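DegV family protein (Eubacterium eligens, PDB 3FDJ) is of unknown function but probably binds a fatty acid or a similar long-chain lipid. Local coordinates at residues Asp147-Leu155 against Gly270-Lys278; Tyr221-Val231 against Tyr248-Ala258. One frame throughout, in Å; residues are numbered along the deposited sequence.

Contact 1: residues Asp147-Leu155 against Gly270-Lys278; sequences DAYMQKTRL and GIILSCETK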
loop_
_atom_site.group_PDB
_atom_site.type_symbol
_atom_site.label_atom_id
_atom_site.label_comp_id
_atom_site.label_asym_id
_atom_site.label_seq_id
_atom_site.Cartn_x
_atom_site.Cartn_y
_atom_site.Cartn_z
ATOM N N ASP A 147 -10.878 -0.703 12.803
ATOM C CA ASP A 147 -10.657 -2.155 12.607
ATOM C C ASP A 147 -11.881 -2.876 12.046
ATOM O O ASP A 147 -11.748 -3.798 11.238
ATOM C CB ASP A 147 -10.178 -2.801 13.875
ATOM C CG ASP A 147 -8.931 -2.148 14.391
ATOM O OD1 ASP A 147 -7.823 -2.614 14.025
ATOM O OD2 ASP A 147 -9.058 -1.113 15.079
ATOM N N ALA A 148 -13.069 -2.434 12.430
ATOM C CA ALA A 148 -14.291 -2.985 11.868
ATOM C C ALA A 148 -14.430 -2.628 10.381
ATOM O O ALA A 148 -14.801 -3.471 9.557
ATOM C CB ALA A 148 -15.498 -2.471 12.658
ATOM N N TYR A 149 -14.144 -1.365 10.063
ATOM C CA TYR A 149 -14.169 -0.847 8.690
ATOM C C TYR A 149 -13.211 -1.626 7.775
ATOM O O TYR A 149 -13.567 -1.984 6.626
ATOM C CB TYR A 149 -13.840 0.652 8.698
ATOM C CG TYR A 149 -13.726 1.241 7.316
ATOM C CD1 TYR A 149 -14.858 1.688 6.644
ATOM C CD2 TYR A 149 -12.503 1.299 6.656
ATOM C CE1 TYR A 149 -14.765 2.204 5.342
ATOM C CE2 TYR A 149 -12.391 1.822 5.374
ATOM C CZ TYR A 149 -13.519 2.283 4.725
ATOM O OH TYR A 149 -13.439 2.798 3.447
HETATM N N MSE A 150 -12.024 -1.932 8.296
HETATM C CA MSE A 150 -11.009 -2.674 7.535
HETATM C C MSE A 150 -11.444 -4.075 7.092
HETATM O O MSE A 150 -11.005 -4.592 6.053
HETATM C CB MSE A 150 -9.724 -2.753 8.365
HETATM C CG MSE A 150 -8.956 -1.458 8.347
HETATM SE SE MSE A 150 -7.684 -1.390 9.833
HETATM C CE MSE A 150 -6.621 -2.924 9.406
ATOM N N GLN A 151 -12.316 -4.686 7.869
ATOM C CA GLN A 151 -12.842 -5.995 7.507
ATOM C C GLN A 151 -13.628 -5.948 6.205
ATOM O O GLN A 151 -13.770 -6.991 5.552
ATOM C CB GLN A 151 -13.696 -6.552 8.658
ATOM C CG GLN A 151 -12.856 -6.873 9.864
ATOM C CD GLN A 151 -13.622 -7.549 10.987
ATOM O OE1 GLN A 151 -14.851 -7.479 11.080
ATOM N NE2 GLN A 151 -12.883 -8.177 11.873
ATOM N N LYS A 152 -14.156 -4.767 5.852
ATOM C CA LYS A 152 -14.941 -4.553 4.640
ATOM C C LYS A 152 -14.103 -3.858 3.560
ATOM O O LYS A 152 -14.604 -2.979 2.822
ATOM C CB LYS A 152 -16.199 -3.720 4.943
ATOM C CG LYS A 152 -17.104 -4.342 5.970
ATOM C CD LYS A 152 -18.346 -3.481 6.223
ATOM C CE LYS A 152 -19.373 -4.230 7.050
ATOM N NZ LYS A 152 -19.853 -5.491 6.367
ATOM N N THR A 153 -12.825 -4.229 3.483
ATOM C CA THR A 153 -11.936 -3.736 2.427
ATOM C C THR A 153 -11.107 -4.915 1.884
ATOM O O THR A 153 -10.856 -5.872 2.611
ATOM C CB THR A 153 -10.977 -2.592 2.898
ATOM O OG1 THR A 153 -10.062 -3.092 3.882
ATOM C CG2 THR A 153 -11.757 -1.398 3.479
ATOM N N ARG A 154 -10.700 -4.839 0.612
ATOM C CA ARG A 154 -9.915 -5.868 -0.036
ATOM C C ARG A 154 -8.866 -5.243 -0.924
ATOM O O ARG A 154 -8.988 -4.081 -1.313
ATOM C CB ARG A 154 -10.790 -6.752 -0.905
ATOM C CG ARG A 154 -11.793 -7.610 -0.129
ATOM C CD ARG A 154 -11.144 -8.703 0.738
ATOM N NE ARG A 154 -10.301 -9.604 -0.043
ATOM C CZ ARG A 154 -10.701 -10.665 -0.738
ATOM N NH1 ARG A 154 -11.977 -11.040 -0.754
ATOM N NH2 ARG A 154 -9.793 -11.392 -1.406
ATOM N N LEU A 155 -7.855 -6.034 -1.257
ATOM C CA LEU A 155 -6.831 -5.632 -2.193
ATOM C C LEU A 155 -6.603 -6.716 -3.226
ATOM O O LEU A 155 -6.515 -7.897 -2.885
ATOM C CB LEU A 155 -5.514 -5.338 -1.467
ATOM C CG LEU A 155 -4.333 -4.952 -2.369
ATOM C CD1 LEU A 155 -3.474 -3.883 -1.677
ATOM C CD2 LEU A 155 -3.501 -6.147 -2.752
ATOM N N GLY A 270 3.069 -2.978 -13.078
ATOM C CA GLY A 270 2.213 -3.487 -12.032
ATOM C C GLY A 270 1.048 -2.581 -11.675
ATOM O O GLY A 270 1.121 -1.329 -11.818
ATOM N N ILE A 271 -0.036 -3.225 -11.232
ATOM C CA ILE A 271 -1.245 -2.561 -10.747
ATOM C C ILE A 271 -1.572 -3.082 -9.351
ATOM O O ILE A 271 -1.411 -4.275 -9.085
ATOM C CB ILE A 271 -2.443 -2.873 -11.669
ATOM C CG1 ILE A 271 -2.233 -2.261 -13.062
ATOM C CG2 ILE A 271 -3.759 -2.413 -11.031
ATOM C CD1 ILE A 271 -2.277 -0.767 -13.083
ATOM N N ILE A 272 -2.028 -2.207 -8.461
ATOM C CA ILE A 272 -2.608 -2.640 -7.191
ATOM C C ILE A 272 -3.905 -1.864 -6.981
ATOM O O ILE A 272 -3.946 -0.656 -7.189
ATOM C CB ILE A 272 -1.683 -2.369 -5.991
ATOM C CG1 ILE A 272 -0.227 -2.760 -6.275
ATOM C CG2 ILE A 272 -2.230 -3.085 -4.755
ATOM C CD1 ILE A 272 0.722 -2.361 -5.144
ATOM N N LEU A 273 -4.955 -2.555 -6.569
ATOM C CA LEU A 273 -6.208 -1.903 -6.291
ATOM C C LEU A 273 -6.786 -2.302 -4.967
ATOM O O LEU A 273 -6.585 -3.414 -4.490
ATOM C CB LEU A 273 -7.234 -2.099 -7.411
ATOM C CG LEU A 273 -8.084 -3.333 -7.578
ATOM C CD1 LEU A 273 -9.265 -3.375 -6.546
ATOM C CD2 LEU A 273 -8.648 -3.346 -9.012
ATOM N N SER A 274 -7.473 -1.366 -4.348
ATOM C CA SER A 274 -8.197 -1.651 -3.142
ATOM C C SER A 274 -9.602 -1.090 -3.197
ATOM O O SER A 274 -9.856 -0.077 -3.870
ATOM C CB SER A 274 -7.433 -1.124 -1.933
ATOM O OG SER A 274 -8.086 -1.525 -0.745
ATOM N N CYS A 275 -10.527 -1.767 -2.513
ATOM C CA CYS A 275 -11.927 -1.338 -2.507
ATOM C C CYS A 275 -12.613 -1.604 -1.186
ATOM O O CYS A 275 -12.218 -2.496 -0.438
ATOM C CB CYS A 275 -12.706 -2.029 -3.613
ATOM S SG CYS A 275 -12.763 -3.801 -3.486
ATOM N N GLU A 276 -13.658 -0.824 -0.925
ATOM C CA GLU A 276 -14.650 -1.135 0.093
ATOM C C GLU A 276 -15.622 -2.182 -0.441
ATOM O O GLU A 276 -16.067 -2.088 -1.599
ATOM C CB GLU A 276 -15.516 0.079 0.398
ATOM C CG GLU A 276 -14.863 1.187 1.069
ATOM C CD GLU A 276 -15.794 2.397 1.227
ATOM O OE1 GLU A 276 -16.715 2.605 0.377
ATOM O OE2 GLU A 276 -15.585 3.144 2.196
ATOM N N THR A 277 -15.989 -3.133 0.406
ATOM C CA THR A 277 -16.986 -4.148 0.080
ATOM C C THR A 277 -18.194 -4.001 1.004
ATOM O O THR A 277 -18.165 -3.230 1.948
ATOM C CB THR A 277 -16.406 -5.565 0.231
ATOM O OG1 THR A 277 -15.985 -5.801 1.591
ATOM C CG2 THR A 277 -15.186 -5.763 -0.714
ATOM N N LYS A 278 -19.266 -4.737 0.728
ATOM C CA LYS A 278 -20.402 -4.806 1.664
ATOM C C LYS A 278 -20.003 -5.525 2.996
ATOM O O LYS A 278 -18.880 -6.100 3.121
ATOM C CB LYS A 278 -21.584 -5.506 0.990
ATOM C CG LYS A 278 -21.327 -6.954 0.755
ATOM C CD LYS A 278 -22.442 -7.667 0.024
ATOM C CE LYS A 278 -22.302 -9.179 0.230
ATOM N NZ LYS A 278 -20.862 -9.597 0.396
HETATM O O HOH W 1 -14.215 -7.508 2.526
HETATM O O HOH W 2 -16.818 -7.763 4.927
#
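The ring of Y149 receives OE2 of E276 at its edge, in the ring plane, while helix 120-134 lies against the tyrosine through I124 and Q128. The carboxylate plane of E276 is turned 67° from the ring, and Y149 OH donates to the anti lone pair of E276 OE2 over a short 2.5 Å. With CG anti to the backbone N (chi1 175°), Y149 swings its hydroxyl from near the end of helix 139-150 to the far strand, and the extended glutamate meets it; E276 OE1 takes the backbone N-H of K225. Beyond the helix, a type I turn from M150 to T153 carries the chain into its strand, and a small hydroxyl suits T153 because OG1 turns back to donate to M150 O at 2.8 Å while also pairing with Q121. Strands 153-155 and 271-276 then run antiparallel. R154 and C275 form a hydrogen-bonded pair, R154 N to C275 O and C275 N to R154 O both at 3.0 Å. R154 O has a second donor, S274 OG at 2.8 Å, which comes from above the carbonyl plane, so this carbonyl is gripped twice. T277 N closes the ladder on K152 O at 2.8 Å. Where the pairing enters the interior, branched aliphatics take over: CD1 of L155 presses on CG2 of I272 at a tight 3.4 Å. This is a helix-turn-strand connection, with 153-159 pairing antiparallel with the C-terminal strand 271-276 in the six-stranded mixed sheet of an alpha/beta domain.

Contact 2: residues Tyr221-Val231 against Tyr248-Ala258; sequences YEGGKLRICHV and YGTTDVCVYKA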
loop_
_atom_site.group_PDB
_atom_site.type_symbol
_atom_site.label_atom_id
_atom_site.label_comp_id
_atom_site.label_asym_id
_atom_site.label_seq_id
_atom_site.Cartn_x
_atom_site.Cartn_y
_atom_site.Cartn_z
ATOM N N TYR A 221 -18.045 -6.584 -3.624
ATOM C CA TYR A 221 -17.934 -5.206 -4.114
ATOM C C TYR A 221 -19.273 -4.767 -4.688
ATOM O O TYR A 221 -19.894 -5.490 -5.477
ATOM C CB TYR A 221 -16.838 -5.060 -5.171
ATOM C CG TYR A 221 -16.664 -3.617 -5.572
ATOM C CD1 TYR A 221 -16.214 -2.674 -4.655
ATOM C CD2 TYR A 221 -16.957 -3.186 -6.867
ATOM C CE1 TYR A 221 -16.060 -1.351 -5.003
ATOM C CE2 TYR A 221 -16.805 -1.864 -7.228
ATOM C CZ TYR A 221 -16.345 -0.948 -6.293
ATOM O OH TYR A 221 -16.206 0.375 -6.625
ATOM N N GLU A 222 -19.730 -3.589 -4.262
ATOM C CA GLU A 222 -21.009 -3.035 -4.693
ATOM C C GLU A 222 -20.926 -1.546 -5.077
ATOM O O GLU A 222 -21.863 -0.769 -4.845
ATOM C CB GLU A 222 -22.041 -3.243 -3.573
ATOM C CG GLU A 222 -22.461 -4.694 -3.441
ATOM C CD GLU A 222 -23.610 -4.921 -2.464
ATOM O OE1 GLU A 222 -23.955 -3.971 -1.706
ATOM O OE2 GLU A 222 -24.146 -6.066 -2.454
ATOM N N GLY A 223 -19.804 -1.136 -5.648
ATOM C CA GLY A 223 -19.680 0.224 -6.162
ATOM C C GLY A 223 -19.139 1.277 -5.207
ATOM O O GLY A 223 -19.243 2.455 -5.492
ATOM N N GLY A 224 -18.575 0.860 -4.078
ATOM C CA GLY A 224 -17.982 1.790 -3.113
ATOM C C GLY A 224 -16.602 2.296 -3.513
ATOM O O GLY A 224 -16.142 2.115 -4.635
ATOM N N LYS A 225 -15.924 2.915 -2.562
ATOM C CA LYS A 225 -14.662 3.555 -2.824
ATOM C C LYS A 225 -13.653 2.576 -3.445
ATOM O O LYS A 225 -13.550 1.429 -3.028
ATOM C CB LYS A 225 -14.141 4.140 -1.510
ATOM C CG LYS A 225 -12.848 4.882 -1.651
ATOM C CD LYS A 225 -12.356 5.405 -0.316
ATOM C CE LYS A 225 -13.247 6.462 0.233
ATOM N NZ LYS A 225 -12.547 7.261 1.274
ATOM N N LEU A 226 -12.936 3.056 -4.458
ATOM C CA LEU A 226 -11.985 2.280 -5.248
ATOM C C LEU A 226 -10.728 3.110 -5.444
ATOM O O LEU A 226 -10.798 4.278 -5.856
ATOM C CB LEU A 226 -12.578 1.988 -6.639
ATOM C CG LEU A 226 -11.644 1.394 -7.710
ATOM C CD1 LEU A 226 -11.246 0.010 -7.295
ATOM C CD2 LEU A 226 -12.349 1.415 -9.090
ATOM N N ARG A 227 -9.572 2.519 -5.152
ATOM C CA ARG A 227 -8.290 3.216 -5.282
ATOM C C ARG A 227 -7.355 2.299 -6.052
ATOM O O ARG A 227 -7.223 1.126 -5.722
ATOM C CB ARG A 227 -7.706 3.562 -3.888
ATOM C CG ARG A 227 -8.550 4.565 -3.094
ATOM C CD ARG A 227 -8.580 5.923 -3.754
ATOM N NE ARG A 227 -9.396 6.902 -3.030
ATOM C CZ ARG A 227 -10.663 7.215 -3.282
ATOM N NH1 ARG A 227 -11.332 6.687 -4.299
ATOM N NH2 ARG A 227 -11.242 8.140 -2.530
ATOM N N ILE A 228 -6.748 2.820 -7.111
ATOM C CA ILE A 228 -5.864 2.026 -7.963
ATOM C C ILE A 228 -4.534 2.768 -8.135
ATOM O O ILE A 228 -4.526 3.928 -8.600
ATOM C CB ILE A 228 -6.470 1.811 -9.373
ATOM C CG1 ILE A 228 -7.910 1.285 -9.311
ATOM C CG2 ILE A 228 -5.544 0.913 -10.229
ATOM C CD1 ILE A 228 -8.660 1.213 -10.691
ATOM N N CYS A 229 -3.427 2.128 -7.760
ATOM C CA CYS A 229 -2.107 2.653 -8.072
ATOM C C CYS A 229 -1.439 1.777 -9.130
ATOM O O CYS A 229 -1.804 0.603 -9.322
ATOM C CB CYS A 229 -1.224 2.847 -6.829
ATOM S SG CYS A 229 -0.536 1.387 -6.264
ATOM N N HIS A 230 -0.529 2.387 -9.881
ATOM C CA HIS A 230 0.158 1.746 -10.962
ATOM C C HIS A 230 1.613 2.153 -10.994
ATOM O O HIS A 230 1.988 3.242 -10.538
ATOM C CB HIS A 230 -0.509 2.074 -12.303
ATOM C CG HIS A 230 -0.387 3.505 -12.690
ATOM N ND1 HIS A 230 0.711 4.001 -13.364
ATOM C CD2 HIS A 230 -1.186 4.566 -12.434
ATOM C CE1 HIS A 230 0.561 5.302 -13.533
ATOM N NE2 HIS A 230 -0.582 5.670 -12.978
ATOM N N VAL A 231 2.426 1.267 -11.544
ATOM C CA VAL A 231 3.845 1.494 -11.747
ATOM C C VAL A 231 4.046 1.623 -13.247
ATOM O O VAL A 231 4.206 0.612 -13.955
ATOM C CB VAL A 231 4.690 0.324 -11.246
ATOM C CG1 VAL A 231 6.180 0.688 -11.356
ATOM C CG2 VAL A 231 4.292 -0.068 -9.815
ATOM N N TYR A 248 -20.301 -1.486 -11.950
ATOM C CA TYR A 248 -20.812 -1.293 -10.587
ATOM C C TYR A 248 -21.374 0.096 -10.286
ATOM O O TYR A 248 -21.941 0.299 -9.225
ATOM C CB TYR A 248 -19.712 -1.610 -9.581
ATOM C CG TYR A 248 -19.140 -3.007 -9.708
ATOM C CD1 TYR A 248 -19.764 -4.098 -9.110
ATOM C CD2 TYR A 248 -17.982 -3.237 -10.417
ATOM C CE1 TYR A 248 -19.242 -5.388 -9.241
ATOM C CE2 TYR A 248 -17.446 -4.514 -10.542
ATOM C CZ TYR A 248 -18.077 -5.579 -9.953
ATOM O OH TYR A 248 -17.534 -6.839 -10.078
ATOM N N GLY A 249 -21.205 1.053 -11.189
ATOM C CA GLY A 249 -21.735 2.398 -10.982
ATOM C C GLY A 249 -20.908 3.238 -10.029
ATOM O O GLY A 249 -21.365 4.253 -9.541
ATOM N N THR A 250 -19.674 2.813 -9.775
ATOM C CA THR A 250 -18.772 3.514 -8.865
ATOM C C THR A 250 -18.570 4.966 -9.291
ATOM O O THR A 250 -18.372 5.235 -10.463
ATOM C CB THR A 250 -17.418 2.833 -8.879
ATOM O OG1 THR A 250 -17.613 1.420 -8.743
ATOM C CG2 THR A 250 -16.505 3.377 -7.765
ATOM N N THR A 251 -18.629 5.878 -8.332
ATOM C CA THR A 251 -18.296 7.285 -8.571
ATOM C C THR A 251 -17.052 7.721 -7.791
ATOM O O THR A 251 -16.421 8.710 -8.162
ATOM C CB THR A 251 -19.451 8.213 -8.215
ATOM O OG1 THR A 251 -19.835 8.000 -6.861
ATOM C CG2 THR A 251 -20.655 7.972 -9.148
ATOM N N ASP A 252 -16.696 7.010 -6.720
ATOM C CA ASP A 252 -15.546 7.408 -5.904
ATOM C C ASP A 252 -14.311 6.574 -6.261
ATOM O O ASP A 252 -14.005 5.581 -5.610
ATOM C CB ASP A 252 -15.875 7.295 -4.412
ATOM C CG ASP A 252 -14.812 7.933 -3.532
ATOM O OD1 ASP A 252 -13.764 8.389 -4.046
ATOM O OD2 ASP A 252 -15.047 7.989 -2.314
ATOM N N VAL A 253 -13.612 7.017 -7.302
ATOM C CA VAL A 253 -12.470 6.314 -7.869
ATOM C C VAL A 253 -11.313 7.275 -7.968
ATOM O O VAL A 253 -11.492 8.443 -8.299
ATOM C CB VAL A 253 -12.759 5.767 -9.277
ATOM C CG1 VAL A 253 -11.564 4.912 -9.800
ATOM C CG2 VAL A 253 -13.994 4.931 -9.262
ATOM N N CYS A 254 -10.125 6.790 -7.655
ATOM C CA CYS A 254 -8.909 7.546 -7.882
ATOM C C CYS A 254 -7.842 6.586 -8.446
ATOM O O CYS A 254 -7.602 5.520 -7.871
ATOM C CB CYS A 254 -8.423 8.200 -6.594
ATOM S SG CYS A 254 -7.021 9.301 -6.855
ATOM N N VAL A 255 -7.225 6.993 -9.554
ATOM C CA VAL A 255 -6.090 6.292 -10.165
ATOM C C VAL A 255 -4.866 7.177 -9.982
ATOM O O VAL A 255 -4.899 8.376 -10.314
ATOM C CB VAL A 255 -6.313 6.094 -11.671
ATOM C CG1 VAL A 255 -5.003 5.645 -12.390
ATOM C CG2 VAL A 255 -7.460 5.113 -11.918
ATOM N N TYR A 256 -3.774 6.607 -9.485
ATOM C CA TYR A 256 -2.598 7.412 -9.192
ATOM C C TYR A 256 -1.324 6.582 -9.219
ATOM O O TYR A 256 -1.361 5.360 -9.279
ATOM C CB TYR A 256 -2.756 8.091 -7.825
ATOM C CG TYR A 256 -3.001 7.116 -6.705
ATOM C CD1 TYR A 256 -4.273 6.581 -6.498
ATOM C CD2 TYR A 256 -1.976 6.727 -5.849
ATOM C CE1 TYR A 256 -4.506 5.663 -5.498
ATOM C CE2 TYR A 256 -2.210 5.825 -4.827
ATOM C CZ TYR A 256 -3.479 5.292 -4.675
ATOM O OH TYR A 256 -3.739 4.412 -3.687
ATOM N N LYS A 257 -0.190 7.267 -9.210
ATOM C CA LYS A 257 1.101 6.594 -9.312
ATOM C C LYS A 257 1.537 5.972 -7.977
ATOM O O LYS A 257 1.423 6.578 -6.908
ATOM C CB LYS A 257 2.185 7.565 -9.763
ATOM C CG LYS A 257 1.957 8.188 -11.124
ATOM C CD LYS A 257 3.131 9.089 -11.491
ATOM C CE LYS A 257 2.926 9.701 -12.852
ATOM N NZ LYS A 257 1.730 10.582 -12.820
ATOM N N ALA A 258 2.118 4.792 -8.079
ATOM C CA ALA A 258 2.791 4.155 -6.948
ATOM C C ALA A 258 4.010 4.961 -6.512
ATOM O O ALA A 258 4.617 5.687 -7.312
ATOM C CB ALA A 258 3.185 2.727 -7.314
HETATM O O HOH W 3 -18.401 5.119 -5.400
#
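OD1 of D252 is gripped end-on by both terminal nitrogens of R227, NH1 and NH2 each at 3.0 Å, in a salt bridge that the guanidinium makes within its own plane. Both nitrogens reach this oxygen from the same face of the carboxylate, whose plane stands 55° from the guanidinium. The bend in the arginine at chi2 (-66°) folds the chain back along the strand, so that CD packs on C254 CB and NH1 also donates to L226 O at 2.9 Å. That carbonyl accepts C254 N as well, as part of the parallel ladder between strands 226-230 and 253-257. Farther along, A258 N bonds H230 O at 2.9 Å, and CB of C229, short enough to sit over the Y256 ring toward its rim, makes a CH-pi contact. On the other side of the sheet the branched side chains of L226 and V253 lie side by side, pointing the same way. At the start of the pairing Y221 turns its edge to the face of Y248 in a T-shaped pair, centroids 4.9 Å apart and planes at 75°. The hydroxyl of Y221 relays a chain of bonds: T250 OG1 donates to Y221 OH at 2.7 Å, and Y221 OH donates to G224 O at 2.6 Å. G223, with positive phi, takes backbone angles at which a CB would run into Y248 O, its backbone N over the centre of the Y221 ring. Since R227 NH2 and K225 NZ both also form salt bridges with E127 of helix 120-134, two acids share the arginine, which would be expected to stay positively charged and probably link the starts of both strands to that helix.

Strand 271-276 joins the two contacts: it pairs with 153-155 in contact 1 and, along its other edge, with 226-230 of contact 2, through S274 N to R227 O and I272 O to C229 N, probable hydrogen bonds of 2.9 Å each. The contact centres lie about 10 Å apart, and contact 2, which pairs the two strands of a beta-alpha-beta unit around helix 234-248, is nested within the chain loop that contact 1 closes. Helix 120-134 touches both. Beside contact 1 the side chain of L155 is about 4 Å from a bound hexaethylene glycol, probably from the crystallisation liquor, which may mark a pocket able to take a long-chain ligand, whereas the sodium ion lies about 13 Å from the side chain of V231 in contact 2.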